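Local coordinates for gene 12 protein (Mycobacterium phage D29, PDB 3HC7) that degrades the junction between mycolic acid and peptidoglycan in the host cell wall and acts with the holin in the lysis that releases new phage particles, at residues P23-R28 with Y242-A247; K67-P72 with L103-H108; H95-T100 with E152-E157. One frame throughout, in Å; residues are numbered along the deposited sequence.

How the contacts relate
Contact 1 joins two helices on one side of the parallel sheet, whereas contacts 2 and 3 lie together on the other side, their centres about 13 Å apart. Contact 2 lies farthest out, its centre about 22 Å from the chain centre against 15 and 17 Å for contacts 1 and 3, and sets a buried Leu-Phe pair under an exposed salt bridge. Contact 1 is mostly an aliphatic arginine shaft against a helix, its polar ends bonded elsewhere. Contact 3 is purely apolar, one leucine against two aromatic rings. Contacts 2 and 3 cross along the chain, both nested inside the loop closed by contact 1, and Leu103 N probably donates to His95 O (2.8 Å).

Contact 1 (P23-R28 with Y242-A247); sequences PADTAR and YNRYPA
Arg244 lays its side chain across the side of helix 22-27 and touches it at Asp25 and Thr26. CG of Arg244 sits between the backbone N and the carbonyl carbon (chi1 80°), and from there to NE the chain is fully extended, so a straight aliphatic shaft slides past Thr26 in the opposite direction. Thr26 OG1 lies alongside this shaft, 3.5 Å from Arg244 CB and 3.7 Å from Arg244 CD. The hydroxyl makes only van der Waals contact here; its hydrogen bond is with Leu22 O, one helical turn back. Further out, Asp25 CB lies 3.6 Å from Arg244 CD and covers one face of the guanidinium group. On the opposite face Tyr245 CZ lies 3.8 Å above the plane, displaced toward the rim of the guanidinium, so the group has a methylene on one side and the phenol end of a tilted tyrosine ring on the other. Its charge is met mainly by Asp29, which forms a salt bridge with NE. Asp25 adds charge alone: its OD2 stands 4.5 Å from Arg244 NH1 and well out of the guanidinium plane, while its OD1 bonds Gly21 N at the start of the helix. On the other segment, Tyr245 N gives a nearly straight capping bond (170°) to Asn243 OD1, reaching it from above the carbonyl plane, as the chain turns into helix 245-251. Thr26 and Ala247 both rest on Trp116 of strand 110-116. Two residues before the contact stands the catalytic His240, and Tyr242 OH is bonded to Asp166, the probable triad acid. Two helices packed on the same face of a parallel sheet, the last one starting a few residues after the catalytic histidine, are characteristic of the alpha/beta hydrolase fold.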
loop_
_atom_site.group_PDB
_atom_site.type_symbol
_atom_site.label_atom_id
_atom_site.label_comp_id
_atom_site.label_asym_id
_atom_site.label_seq_id
_atom_site.Cartn_x
_atom_site.Cartn_y
_atom_site.Cartn_z
ATOM N N PRO A 23 4.241 -0.455 -9.861
ATOM C CA PRO A 23 3.495 -1.697 -10.117
ATOM C C PRO A 23 3.206 -1.915 -11.593
ATOM O O PRO A 23 3.245 -3.052 -12.045
ATOM C CB PRO A 23 2.171 -1.495 -9.363
ATOM C CG PRO A 23 2.355 -0.303 -8.494
ATOM C CD PRO A 23 3.433 0.537 -9.128
ATOM N N ALA A 24 2.909 -0.853 -12.333
ATOM C CA ALA A 24 2.626 -1.011 -13.756
ATOM C C ALA A 24 3.906 -1.312 -14.525
ATOM O O ALA A 24 3.912 -2.147 -15.435
ATOM C CB ALA A 24 1.935 0.218 -14.313
ATOM N N ASP A 25 4.991 -0.633 -14.158
ATOM C CA ASP A 25 6.286 -0.877 -14.791
ATOM C C ASP A 25 6.645 -2.344 -14.625
ATOM O O ASP A 25 7.158 -2.983 -15.544
ATOM C CB ASP A 25 7.389 -0.032 -14.149
ATOM C CG ASP A 25 7.127 1.460 -14.247
ATOM O OD1 ASP A 25 6.324 1.876 -15.112
ATOM O OD2 ASP A 25 7.737 2.210 -13.448
ATOM N N THR A 26 6.378 -2.866 -13.435
ATOM C CA THR A 26 6.702 -4.244 -13.117
ATOM C C THR A 26 5.887 -5.191 -13.991
ATOM O O THR A 26 6.452 -6.023 -14.690
ATOM C CB THR A 26 6.478 -4.547 -11.619
ATOM O OG1 THR A 26 7.319 -3.693 -10.830
ATOM C CG2 THR A 26 6.807 -5.993 -11.309
ATOM N N ALA A 27 4.561 -5.055 -13.953
ATOM C CA ALA A 27 3.678 -5.867 -14.794
ATOM C C ALA A 27 4.152 -5.918 -16.251
ATOM O O ALA A 27 4.082 -6.961 -16.908
ATOM C CB ALA A 27 2.250 -5.352 -14.717
ATOM N N ARG A 28 4.636 -4.786 -16.750
ATOM C CA ARG A 28 5.098 -4.692 -18.133
ATOM C C ARG A 28 6.362 -5.511 -18.391
ATOM O O ARG A 28 6.727 -5.749 -19.543
ATOM C CB ARG A 28 5.320 -3.229 -18.528
ATOM C CG ARG A 28 4.033 -2.450 -18.745
ATOM C CD ARG A 28 4.302 -1.087 -19.357
ATOM N NE ARG A 28 3.121 -0.559 -20.034
ATOM C CZ ARG A 28 2.293 0.334 -19.504
ATOM N NH1 ARG A 28 2.520 0.812 -18.286
ATOM N NH2 ARG A 28 1.241 0.757 -20.194
ATOM N N TYR A 242 11.690 2.942 -5.314
ATOM C CA TYR A 242 12.270 1.598 -5.300
ATOM C C TYR A 242 12.731 1.115 -6.668
ATOM O O TYR A 242 12.156 1.470 -7.694
ATOM C CB TYR A 242 11.271 0.588 -4.701
ATOM C CG TYR A 242 11.018 0.815 -3.228
ATOM C CD1 TYR A 242 11.706 0.088 -2.268
ATOM C CD2 TYR A 242 10.112 1.779 -2.798
ATOM C CE1 TYR A 242 11.494 0.300 -0.926
ATOM C CE2 TYR A 242 9.891 2.001 -1.456
ATOM C CZ TYR A 242 10.586 1.260 -0.526
ATOM O OH TYR A 242 10.371 1.475 0.813
ATOM N N ASN A 243 13.783 0.302 -6.663
ATOM C CA ASN A 243 14.176 -0.478 -7.826
ATOM C C ASN A 243 13.253 -1.695 -7.948
ATOM O O ASN A 243 13.129 -2.480 -7.008
ATOM C CB ASN A 243 15.627 -0.928 -7.673
ATOM C CG ASN A 243 16.036 -1.956 -8.713
ATOM O OD1 ASN A 243 15.543 -1.949 -9.839
ATOM N ND2 ASN A 243 16.947 -2.847 -8.337
ATOM N N ARG A 244 12.617 -1.852 -9.106
ATOM C CA ARG A 244 11.582 -2.872 -9.300
ATOM C C ARG A 244 12.089 -4.248 -9.724
ATOM O O ARG A 244 11.316 -5.207 -9.765
ATOM C CB ARG A 244 10.572 -2.399 -10.349
ATOM C CG ARG A 244 11.040 -2.583 -11.794
ATOM C CD ARG A 244 10.002 -2.061 -12.776
ATOM N NE ARG A 244 10.421 -2.228 -14.163
ATOM C CZ ARG A 244 11.101 -1.318 -14.855
ATOM N NH1 ARG A 244 11.444 -0.161 -14.292
ATOM N NH2 ARG A 244 11.437 -1.562 -16.117
ATOM N N TYR A 245 13.369 -4.355 -10.055
ATOM C CA TYR A 245 13.863 -5.580 -10.685
ATOM C C TYR A 245 13.823 -6.848 -9.817
ATOM O O TYR A 245 13.381 -7.896 -10.287
ATOM C CB TYR A 245 15.220 -5.352 -11.358
ATOM C CG TYR A 245 15.076 -4.515 -12.610
ATOM C CD1 TYR A 245 14.430 -5.023 -13.728
ATOM C CD2 TYR A 245 15.548 -3.213 -12.661
ATOM C CE1 TYR A 245 14.275 -4.266 -14.871
ATOM C CE2 TYR A 245 15.398 -2.445 -13.804
ATOM C CZ TYR A 245 14.760 -2.978 -14.905
ATOM O OH TYR A 245 14.606 -2.223 -16.047
ATOM N N PRO A 246 14.259 -6.758 -8.550
ATOM C CA PRO A 246 14.108 -7.942 -7.694
ATOM C C PRO A 246 12.658 -8.442 -7.664
ATOM O O PRO A 246 12.423 -9.656 -7.585
ATOM C CB PRO A 246 14.527 -7.427 -6.314
ATOM C CG PRO A 246 15.441 -6.288 -6.599
ATOM C CD PRO A 246 14.903 -5.640 -7.842
ATOM N N ALA A 247 11.703 -7.515 -7.730
ATOM C CA ALA A 247 10.284 -7.865 -7.763
ATOM C C ALA A 247 9.916 -8.549 -9.073
ATOM O O ALA A 247 9.082 -9.457 -9.089
ATOM C CB ALA A 247 9.422 -6.636 -7.554
#

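Contact 2 (K67-P72 with L103-H108); sequences KLDADP and LHRFLH
The Phe106 ring has Arg105 CG over the centre of one face, while Asp69 OD1, 3.6 Å from Phe106 CZ, and Leu103 CD2 meet it at the edge. Flanked by its own N and carbonyl carbon (chi1 64°), Arg105 CG passes over that face, and the extended chain brings the guanidinium to Asp69. Phe106 CZ lies under the rim of one guanidinium face, and the edge of the group is turned to the carboxylate. The two charged planes are only 25° apart, and the grip is end-on: Arg105 NH1 reaches the syn lone pair of Asp69 OD1 at 2.9 Å, and Arg105 NH2 meets Asp69 OD2 at 3.2 Å (166°). A more bent bond from Arg105 NH2 to Asp69 OD1, 3.3 Å, gives this oxygen two donors. The contact ties the last turn of helix 50-70 to the 3-10 turn ahead of strand 110-116, on one face of the central sheet of the alpha/beta hydrolase fold. Beneath the exposed salt bridge the packing is apolar. Leu68 CB comes obliquely to the ring, 3.6 Å from Phe106 CE1. Both side chains rest on Phe76 of strand 76-81.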
loop_
_atom_site.group_PDB
_atom_site.type_symbol
_atom_site.label_atom_id
_atom_site.label_comp_id
_atom_site.label_asym_id
_atom_site.label_seq_id
_atom_site.Cartn_x
_atom_site.Cartn_y
_atom_site.Cartn_z
ATOM N N LYS A 67 -11.813 -11.959 -13.189
ATOM C CA LYS A 67 -10.791 -12.744 -13.864
ATOM C C LYS A 67 -10.737 -14.179 -13.349
ATOM O O LYS A 67 -10.664 -15.124 -14.129
ATOM C CB LYS A 67 -9.428 -12.073 -13.706
ATOM C CG LYS A 67 -9.156 -10.974 -14.720
ATOM C CD LYS A 67 -10.321 -10.007 -14.861
ATOM C CE LYS A 67 -10.073 -9.018 -15.994
ATOM N NZ LYS A 67 -11.221 -8.095 -16.201
ATOM N N LEU A 68 -10.791 -14.337 -12.031
ATOM C CA LEU A 68 -10.607 -15.650 -11.417
ATOM C C LEU A 68 -11.825 -16.569 -11.517
ATOM O O LEU A 68 -11.682 -17.795 -11.517
ATOM C CB LEU A 68 -10.142 -15.504 -9.965
ATOM C CG LEU A 68 -8.621 -15.556 -9.782
ATOM C CD1 LEU A 68 -7.896 -14.816 -10.890
ATOM C CD2 LEU A 68 -8.216 -15.023 -8.428
ATOM N N ASP A 69 -13.019 -15.991 -11.599
ATOM C CA ASP A 69 -14.207 -16.794 -11.871
ATOM C C ASP A 69 -14.206 -17.251 -13.330
ATOM O O ASP A 69 -14.663 -18.345 -13.652
ATOM C CB ASP A 69 -15.492 -16.021 -11.557
ATOM C CG ASP A 69 -15.922 -16.160 -10.109
ATOM O OD1 ASP A 69 -15.436 -17.091 -9.432
ATOM O OD2 ASP A 69 -16.750 -15.345 -9.647
ATOM N N ALA A 70 -13.683 -16.400 -14.205
ATOM C CA ALA A 70 -13.648 -16.693 -15.626
ATOM C C ALA A 70 -12.667 -17.817 -15.944
ATOM O O ALA A 70 -12.916 -18.624 -16.836
ATOM C CB ALA A 70 -13.294 -15.441 -16.409
ATOM N N ASP A 71 -11.554 -17.868 -15.219
ATOM C CA ASP A 71 -10.542 -18.898 -15.446
ATOM C C ASP A 71 -10.160 -19.598 -14.140
ATOM O O ASP A 71 -9.202 -19.213 -13.475
ATOM C CB ASP A 71 -9.305 -18.302 -16.129
ATOM C CG ASP A 71 -8.279 -19.360 -16.516
ATOM O OD1 ASP A 71 -8.408 -20.516 -16.065
ATOM O OD2 ASP A 71 -7.339 -19.032 -17.264
ATOM N N PRO A 72 -10.917 -20.641 -13.778
ATOM C CA PRO A 72 -10.761 -21.362 -12.509
ATOM C C PRO A 72 -9.392 -22.016 -12.322
ATOM O O PRO A 72 -9.044 -22.378 -11.196
ATOM C CB PRO A 72 -11.851 -22.437 -12.582
ATOM C CG PRO A 72 -12.858 -21.894 -13.545
ATOM C CD PRO A 72 -12.053 -21.147 -14.566
ATOM N N LEU A 103 -13.227 -13.075 -0.729
ATOM C CA LEU A 103 -12.295 -13.664 -1.686
ATOM C C LEU A 103 -11.563 -14.877 -1.121
ATOM O O LEU A 103 -10.565 -15.324 -1.683
ATOM C CB LEU A 103 -11.283 -12.618 -2.162
ATOM C CG LEU A 103 -11.878 -11.355 -2.784
ATOM C CD1 LEU A 103 -10.788 -10.355 -3.112
ATOM C CD2 LEU A 103 -12.667 -11.707 -4.031
ATOM N N HIS A 104 -12.061 -15.399 -0.006
ATOM C CA HIS A 104 -11.366 -16.450 0.705
ATOM C C HIS A 104 -11.239 -17.703 -0.142
ATOM O O HIS A 104 -10.254 -18.424 -0.030
ATOM C CB HIS A 104 -12.061 -16.776 2.034
ATOM C CG HIS A 104 -11.334 -17.793 2.854
ATOM N ND1 HIS A 104 -10.099 -17.546 3.416
ATOM C CD2 HIS A 104 -11.661 -19.062 3.201
ATOM C CE1 HIS A 104 -9.700 -18.615 4.081
ATOM N NE2 HIS A 104 -10.630 -19.549 3.966
ATOM N N ARG A 105 -12.230 -17.952 -0.993
ATOM C CA ARG A 105 -12.213 -19.129 -1.860
ATOM C C ARG A 105 -11.097 -19.054 -2.895
ATOM O O ARG A 105 -10.778 -20.051 -3.537
ATOM C CB ARG A 105 -13.561 -19.311 -2.558
ATOM C CG ARG A 105 -13.931 -18.189 -3.516
ATOM C CD ARG A 105 -15.416 -18.228 -3.857
ATOM N NE ARG A 105 -15.835 -17.037 -4.590
ATOM C CZ ARG A 105 -15.858 -16.949 -5.915
ATOM N NH1 ARG A 105 -15.486 -17.988 -6.653
ATOM N NH2 ARG A 105 -16.247 -15.826 -6.505
ATOM N N PHE A 106 -10.499 -17.878 -3.065
ATOM C CA PHE A 106 -9.378 -17.766 -4.002
ATOM C C PHE A 106 -8.044 -17.893 -3.273
ATOM O O PHE A 106 -6.988 -17.852 -3.896
ATOM C CB PHE A 106 -9.417 -16.445 -4.779
ATOM C CG PHE A 106 -10.674 -16.243 -5.583
ATOM C CD1 PHE A 106 -10.996 -17.103 -6.622
ATOM C CD2 PHE A 106 -11.526 -15.184 -5.307
ATOM C CE1 PHE A 106 -12.149 -16.915 -7.362
ATOM C CE2 PHE A 106 -12.678 -14.993 -6.044
ATOM C CZ PHE A 106 -12.991 -15.860 -7.072
ATOM N N LEU A 107 -8.093 -18.049 -1.954
ATOM C CA LEU A 107 -6.860 -18.057 -1.170
ATOM C C LEU A 107 -5.863 -19.088 -1.682
ATOM O O LEU A 107 -4.680 -18.789 -1.838
ATOM C CB LEU A 107 -7.139 -18.272 0.321
ATOM C CG LEU A 107 -5.897 -18.405 1.205
ATOM C CD1 LEU A 107 -4.938 -17.246 0.966
ATOM C CD2 LEU A 107 -6.271 -18.481 2.679
ATOM N N HIS A 108 -6.344 -20.297 -1.957
ATOM C CA HIS A 108 -5.475 -21.378 -2.405
ATOM C C HIS A 108 -4.865 -21.091 -3.777
ATOM O O HIS A 108 -3.953 -21.794 -4.217
ATOM C CB HIS A 108 -6.239 -22.708 -2.427
ATOM C CG HIS A 108 -7.286 -22.783 -3.493
ATOM N ND1 HIS A 108 -8.493 -22.121 -3.399
ATOM C CD2 HIS A 108 -7.308 -23.441 -4.677
ATOM C CE1 HIS A 108 -9.211 -22.366 -4.482
ATOM N NE2 HIS A 108 -8.514 -23.164 -5.274
#

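Contact 3 (H95-T100 with E152-E157); sequences HILPPT and EQYGFE
Leu97 is the one side chain of segment 95-100 that meets the aromatic pair Tyr154 and Phe156, and its two methyls do all the touching. Both are closely packed. Leu97 CD2 stands over a face of the Tyr154 ring, 3.9 Å from the centroid and 21° off the ring normal, a CH-pi contact. It is displaced toward the rim, where Tyr154 CE1 is its nearest atom at 3.6 Å. The same methyl meets Phe156 differently, at the ring edge and near its plane, with Phe156 CE2 3.9 Å away. One branch of the leucine thus rests on the face of one ring and against the edge of the next. The other, Leu97 CD1, follows the tyrosine toward its phenolic end, 3.8 Å from both Tyr154 CZ and Tyr154 OH. Phe156 holds its ring here with CG tucked in above its own backbone, flanked by N and C (chi1 54°). Leu97 and Phe156 both also pack on Leu92 of helix 83-96 and on Leu107.

The loose side begins at Tyr154, which is only partly buried. Beyond it the flanking residues are exposed, and Glu152 and Gln153 are poorly ordered. Contact across the segments is wholly apolar, and the nearest CA atoms, of Leu97 and Tyr154, remain 9.2 Å apart, so the side chains alone span the gap. They join the end of helix 83-96 to the loop entering strand 157-161, an outermost strand of the parallel sheet. Helix 83-96 directly follows the catalytic Ser82 in a GxSxG sequence, the strand-turn-helix nucleophile elbow of the alpha/beta hydrolase fold.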
loop_
_atom_site.group_PDB
_atom_site.type_symbol
_atom_site.label_atom_id
_atom_site.label_comp_id
_atom_site.label_asym_id
_atom_site.label_seq_id
_atom_site.Cartn_x
_atom_site.Cartn_y
_atom_site.Cartn_z
ATOM N N HIS A 95 -10.138 -9.536 3.148
ATOM C CA HIS A 95 -11.034 -10.096 2.138
ATOM C C HIS A 95 -10.591 -11.452 1.597
ATOM O O HIS A 95 -11.425 -12.263 1.202
ATOM C CB HIS A 95 -11.309 -9.086 1.017
ATOM C CG HIS A 95 -12.006 -7.849 1.495
ATOM N ND1 HIS A 95 -11.328 -6.699 1.835
ATOM C CD2 HIS A 95 -13.317 -7.588 1.717
ATOM C CE1 HIS A 95 -12.188 -5.779 2.234
ATOM N NE2 HIS A 95 -13.402 -6.291 2.172
ATOM N N ILE A 96 -9.291 -11.716 1.628
ATOM C CA ILE A 96 -8.784 -13.021 1.213
ATOM C C ILE A 96 -8.532 -13.958 2.393
ATOM O O ILE A 96 -8.987 -15.102 2.387
ATOM C CB ILE A 96 -7.495 -12.892 0.374
ATOM C CG1 ILE A 96 -7.751 -12.006 -0.850
ATOM C CG2 ILE A 96 -6.994 -14.265 -0.056
ATOM C CD1 ILE A 96 -6.512 -11.746 -1.714
ATOM N N LEU A 97 -7.813 -13.479 3.404
ATOM C CA LEU A 97 -7.473 -14.327 4.548
ATOM C C LEU A 97 -8.640 -14.792 5.438
ATOM O O LEU A 97 -8.657 -15.936 5.880
ATOM C CB LEU A 97 -6.390 -13.678 5.412
ATOM C CG LEU A 97 -5.062 -13.415 4.705
ATOM C CD1 LEU A 97 -4.050 -12.870 5.681
ATOM C CD2 LEU A 97 -4.542 -14.696 4.065
ATOM N N PRO A 98 -9.602 -13.906 5.742
ATOM C CA PRO A 98 -10.590 -14.362 6.732
ATOM C C PRO A 98 -11.452 -15.523 6.250
ATOM O O PRO A 98 -11.778 -15.589 5.072
ATOM C CB PRO A 98 -11.459 -13.124 6.957
ATOM C CG PRO A 98 -10.505 -11.943 6.639
ATOM C CD PRO A 98 -9.703 -12.459 5.464
ATOM N N PRO A 99 -11.854 -16.412 7.171
ATOM C CA PRO A 99 -12.567 -17.642 6.790
ATOM C C PRO A 99 -13.910 -17.352 6.118
ATOM O O PRO A 99 -14.457 -18.243 5.474
ATOM C CB PRO A 99 -12.799 -18.358 8.125
ATOM C CG PRO A 99 -11.917 -17.693 9.111
ATOM C CD PRO A 99 -11.700 -16.284 8.628
ATOM N N THR A 100 -14.443 -16.141 6.281
ATOM C CA THR A 100 -15.662 -15.765 5.564
ATOM C C THR A 100 -15.442 -14.523 4.695
ATOM O O THR A 100 -16.392 -13.824 4.338
ATOM C CB THR A 100 -16.860 -15.526 6.516
ATOM O OG1 THR A 100 -16.510 -14.529 7.478
ATOM C CG2 THR A 100 -17.263 -16.828 7.242
ATOM N N GLU A 152 4.088 -15.110 7.167
ATOM C CA GLU A 152 4.927 -16.289 6.979
ATOM C C GLU A 152 4.165 -17.586 7.243
ATOM O O GLU A 152 4.681 -18.674 6.991
ATOM C CB GLU A 152 6.167 -16.215 7.878
ATOM C CG GLU A 152 5.877 -16.335 9.377
ATOM C CD GLU A 152 5.317 -15.056 9.988
ATOM O OE1 GLU A 152 5.536 -13.970 9.413
ATOM O OE2 GLU A 152 4.664 -15.142 11.051
ATOM N N GLN A 153 2.939 -17.469 7.740
ATOM C CA GLN A 153 2.154 -18.643 8.101
ATOM C C GLN A 153 1.302 -19.187 6.954
ATOM O O GLN A 153 0.671 -20.233 7.089
ATOM C CB GLN A 153 1.299 -18.357 9.340
ATOM C CG GLN A 153 1.846 -18.937 10.653
ATOM C CD GLN A 153 3.346 -18.714 10.864
ATOM O OE1 GLN A 153 4.143 -18.800 9.931
ATOM N NE2 GLN A 153 3.731 -18.449 12.107
ATOM N N TYR A 154 1.310 -18.492 5.822
ATOM C CA TYR A 154 0.495 -18.895 4.676
ATOM C C TYR A 154 1.295 -19.476 3.506
ATOM O O TYR A 154 2.523 -19.366 3.457
ATOM C CB TYR A 154 -0.360 -17.727 4.202
ATOM C CG TYR A 154 -1.251 -17.174 5.288
ATOM C CD1 TYR A 154 -2.543 -17.642 5.447
ATOM C CD2 TYR A 154 -0.800 -16.187 6.157
ATOM C CE1 TYR A 154 -3.366 -17.144 6.434
ATOM C CE2 TYR A 154 -1.621 -15.679 7.155
ATOM C CZ TYR A 154 -2.903 -16.165 7.284
ATOM O OH TYR A 154 -3.741 -15.684 8.264
ATOM N N GLY A 155 0.582 -20.091 2.566
ATOM C CA GLY A 155 1.202 -20.754 1.429
ATOM C C GLY A 155 1.741 -19.819 0.363
ATOM O O GLY A 155 2.699 -20.163 -0.329
ATOM N N PHE A 156 1.157 -18.633 0.234
ATOM C CA PHE A 156 1.603 -17.693 -0.769
ATOM C C PHE A 156 2.921 -17.095 -0.343
ATOM O O PHE A 156 3.300 -17.186 0.796
ATOM C CB PHE A 156 0.560 -16.607 -1.058
ATOM C CG PHE A 156 0.105 -15.878 0.153
ATOM C CD1 PHE A 156 0.872 -14.912 0.716
ATOM C CD2 PHE A 156 -1.072 -16.200 0.762
ATOM C CE1 PHE A 156 0.462 -14.257 1.835
ATOM C CE2 PHE A 156 -1.468 -15.551 1.879
ATOM C CZ PHE A 156 -0.703 -14.583 2.409
ATOM N N GLU A 157 3.648 -16.524 -1.288
ATOM C CA GLU A 157 4.845 -15.816 -0.911
ATOM C C GLU A 157 4.705 -14.330 -1.104
ATOM O O GLU A 157 4.042 -13.857 -1.984
ATOM C CB GLU A 157 6.103 -16.350 -1.595
ATOM C CG GLU A 157 5.895 -17.028 -2.902
ATOM C CD GLU A 157 7.156 -17.672 -3.423
ATOM O OE1 GLU A 157 7.923 -18.208 -2.607
ATOM O OE2 GLU A 157 7.383 -17.601 -4.631
#